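Local coordinates for predicted protein (Acinetobacter sp. RUH2624, PDB 4MEA) that hydrolyses epoxides as a secreted Cif-type epoxide hydrolase of the alpha/beta hydrolase fold, and is regarded as a virulence factor, at residues Lys48-Glu53 with Ala89-Gly94. Numbering follows the deposited sequence.
Sequences KLHYVE and AIDLPG
His50, on strand 47-54 of the alpha/beta hydrolase sheet, joins side chains with Asp91, the first residue after strand 87-90, which runs antiparallel to it. With CG anti to its backbone N (chi1 171°), the imidazole of His50 presents its edge to the carboxylate, and ND1 donates to Asp91 OD2 over 2.7 Å, with OD2 close to the ring plane. The carboxylate is turned 48° from the ring, and OD2 accepts this bond from above the carboxylate plane. Gln97 N also binds OD2, Trp71 N takes OD1, and Ser39 OG pairs with His50 NE2; the buried carboxylate and both ring nitrogens are therefore matched, an environment that would probably stabilise a negative Asp91. On the other face of the sheet, which helix 108-123 covers, Tyr51 CB lies 3.8 Å from Ile90 CG1, while its ring turns off towards Lys40 and Ile42. Leu49 extends this apolar layer: CD1 approaches Ile90 CG2, and CD2 reaches Pro93 CG at 4.0 Å. Val52 and Ala89 form a hydrogen-bonded pair, and the last backbone bond between the two segments runs from Asp91 N to His50 O, 2.9 Å.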
ATOM      1  N   LYS A  48     -29.079   9.963   3.589  1.00 16.55           N
ATOM      2  CA  LYS A  48     -29.504  10.840   2.505  1.00 14.47           C
ATOM      3  C   LYS A  48     -28.593  10.685   1.285  1.00 20.91           C
ATOM      4  O   LYS A  48     -27.415  11.077   1.310  1.00 15.69           O
ATOM      5  CB  LYS A  48     -29.559  12.303   2.953  1.00 11.69           C
ATOM      6  CG  LYS A  48     -30.281  13.199   1.939  1.00 18.64           C
ATOM      7  CD  LYS A  48     -30.442  14.620   2.444  1.00 27.64           C
ATOM      8  CE  LYS A  48     -31.456  14.693   3.578  1.00 32.60           C
ATOM      9  NZ  LYS A  48     -31.722  16.108   3.964  1.00 34.26           N
ATOM     10  N   LEU A  49     -29.138  10.102   0.225  1.00 11.79           N
ATOM     11  CA  LEU A  49     -28.377   9.912  -1.008  1.00  8.19           C
ATOM     12  C   LEU A  49     -28.626  11.044  -1.998  1.00 18.92           C
ATOM     13  O   LEU A  49     -29.759  11.516  -2.160  1.00 14.72           O
ATOM     14  CB  LEU A  49     -28.738   8.576  -1.666  1.00 11.04           C
ATOM     15  CG  LEU A  49     -28.556   7.280  -0.874  1.00 16.33           C
ATOM     16  CD1 LEU A  49     -29.177   6.135  -1.649  1.00 16.41           C
ATOM     17  CD2 LEU A  49     -27.088   6.992  -0.583  1.00 16.18           C
ATOM     18  N   HIS A  50     -27.557  11.489  -2.649  1.00 13.52           N
ATOM     19  CA  HIS A  50     -27.682  12.408  -3.773  1.00 13.21           C
ATOM     20  C   HIS A  50     -27.709  11.605  -5.071  1.00 14.99           C
ATOM     21  O   HIS A  50     -26.989  10.614  -5.221  1.00 11.22           O
ATOM     22  CB  HIS A  50     -26.527  13.416  -3.787  1.00 15.86           C
ATOM     23  CG  HIS A  50     -26.462  14.252  -5.030  1.00 15.35           C
ATOM     24  ND1 HIS A  50     -25.434  14.150  -5.944  1.00 11.81           N
ATOM     25  CD2 HIS A  50     -27.296  15.209  -5.508  1.00  9.91           C
ATOM     26  CE1 HIS A  50     -25.636  15.007  -6.929  1.00 17.02           C
ATOM     27  NE2 HIS A  50     -26.761  15.660  -6.690  1.00 17.12           N
ATOM     28  N   TYR A  51     -28.547  12.019  -6.008  1.00 11.01           N
ATOM     29  CA  TYR A  51     -28.520  11.407  -7.323  1.00 10.56           C
ATOM     30  C   TYR A  51     -28.876  12.433  -8.378  1.00 13.69           C
ATOM     31  O   TYR A  51     -29.369  13.520  -8.066  1.00 14.58           O
ATOM     32  CB  TYR A  51     -29.462  10.203  -7.390  1.00 12.55           C
ATOM     33  CG  TYR A  51     -30.945  10.523  -7.253  1.00 11.65           C
ATOM     34  CD1 TYR A  51     -31.765  10.603  -8.378  1.00 15.35           C
ATOM     35  CD2 TYR A  51     -31.525  10.720  -6.006  1.00 14.27           C
ATOM     36  CE1 TYR A  51     -33.130  10.885  -8.264  1.00 13.81           C
ATOM     37  CE2 TYR A  51     -32.890  11.011  -5.878  1.00 14.52           C
ATOM     38  CZ  TYR A  51     -33.680  11.081  -7.013  1.00 19.67           C
ATOM     39  OH  TYR A  51     -35.022  11.361  -6.903  1.00 18.13           O
ATOM     40  N   VAL A  52     -28.617  12.070  -9.624  1.00 13.71           N
ATOM     41  CA  VAL A  52     -28.933  12.890 -10.775  1.00 13.19           C
ATOM     42  C   VAL A  52     -29.683  11.999 -11.749  1.00 15.48           C
ATOM     43  O   VAL A  52     -29.300  10.848 -11.965  1.00 12.35           O
ATOM     44  CB  VAL A  52     -27.636  13.427 -11.432  1.00 16.59           C
ATOM     45  CG1 VAL A  52     -27.938  14.147 -12.738  1.00 10.62           C
ATOM     46  CG2 VAL A  52     -26.900  14.338 -10.455  1.00  9.33           C
ATOM     47  N   GLU A  53     -30.765  12.514 -12.322  1.00 11.38           N
ATOM     48  CA  GLU A  53     -31.549  11.722 -13.258  1.00 16.40           C
ATOM     49  C   GLU A  53     -31.953  12.527 -14.484  1.00 13.22           C
ATOM     50  O   GLU A  53     -31.958  13.757 -14.471  1.00 17.00           O
ATOM     51  CB  GLU A  53     -32.793  11.145 -12.573  1.00 25.16           C
ATOM     52  CG  GLU A  53     -33.840  12.186 -12.241  1.00 31.52           C
ATOM     53  CD  GLU A  53     -35.021  11.618 -11.470  1.00 35.67           C
ATOM     54  OE1 GLU A  53     -35.775  12.420 -10.886  1.00 36.30           O
ATOM     55  OE2 GLU A  53     -35.198  10.380 -11.446  1.00 32.13           O
ATOM     56  N   ALA A  89     -28.007   8.308 -11.863  1.00  5.56           N
ATOM     57  CA  ALA A  89     -26.666   8.110 -11.319  1.00  8.62           C
ATOM     58  C   ALA A  89     -26.662   8.557  -9.866  1.00  9.69           C
ATOM     59  O   ALA A  89     -26.970   9.710  -9.557  1.00 13.84           O
ATOM     60  CB  ALA A  89     -25.624   8.880 -12.135  1.00  8.36           C
ATOM     61  N   ILE A  90     -26.334   7.626  -8.976  1.00 10.01           N
ATOM     62  CA  ILE A  90     -26.405   7.866  -7.543  1.00 12.75           C
ATOM     63  C   ILE A  90     -25.008   7.971  -6.943  1.00 14.33           C
ATOM     64  O   ILE A  90     -24.123   7.177  -7.276  1.00  9.99           O
ATOM     65  CB  ILE A  90     -27.152   6.701  -6.841  1.00 13.22           C
ATOM     66  CG1 ILE A  90     -28.537   6.500  -7.467  1.00 14.21           C
ATOM     67  CG2 ILE A  90     -27.240   6.945  -5.331  1.00  9.59           C
ATOM     68  CD1 ILE A  90     -29.207   5.180  -7.062  1.00  7.33           C
ATOM     69  N   ASP A  91     -24.817   8.950  -6.059  1.00 11.74           N
ATOM     70  CA  ASP A  91     -23.596   9.050  -5.262  1.00 12.99           C
ATOM     71  C   ASP A  91     -23.581   7.967  -4.180  1.00 15.48           C
ATOM     72  O   ASP A  91     -24.519   7.871  -3.386  1.00  9.95           O
ATOM     73  CB  ASP A  91     -23.496  10.423  -4.588  1.00  8.66           C
ATOM     74  CG  ASP A  91     -23.087  11.517  -5.546  1.00 11.62           C
ATOM     75  OD1 ASP A  91     -22.609  11.183  -6.655  1.00  9.79           O
ATOM     76  OD2 ASP A  91     -23.226  12.712  -5.184  1.00 13.84           O
ATOM     77  N   LEU A  92     -22.524   7.156  -4.146  1.00 10.10           N
ATOM     78  CA  LEU A  92     -22.408   6.104  -3.124  1.00  9.33           C
ATOM     79  C   LEU A  92     -22.567   6.678  -1.727  1.00  7.21           C
ATOM     80  O   LEU A  92     -22.134   7.802  -1.454  1.00 10.65           O
ATOM     81  CB  LEU A  92     -21.049   5.405  -3.210  1.00  5.06           C
ATOM     82  CG  LEU A  92     -20.857   4.318  -4.269  1.00 10.31           C
ATOM     83  CD1 LEU A  92     -19.393   3.831  -4.282  1.00  8.12           C
ATOM     84  CD2 LEU A  92     -21.817   3.154  -4.006  1.00  9.32           C
ATOM     85  N   PRO A  93     -23.159   5.895  -0.822  1.00  9.92           N
ATOM     86  CA  PRO A  93     -23.268   6.336   0.571  1.00 13.10           C
ATOM     87  C   PRO A  93     -21.938   6.922   1.070  1.00 12.97           C
ATOM     88  O   PRO A  93     -20.883   6.293   0.931  1.00 11.85           O
ATOM     89  CB  PRO A  93     -23.604   5.043   1.316  1.00  8.49           C
ATOM     90  CG  PRO A  93     -24.357   4.219   0.298  1.00 13.98           C
ATOM     91  CD  PRO A  93     -23.664   4.525  -1.023  1.00  9.34           C
ATOM     92  N   GLY A  94     -21.998   8.127   1.630  1.00  9.07           N
ATOM     93  CA  GLY A  94     -20.820   8.793   2.158  1.00  7.08           C
ATOM     94  C   GLY A  94     -20.043   9.633   1.160  1.00  8.08           C
ATOM     95  O   GLY A  94     -19.347  10.572   1.551  1.00 10.58           O
TER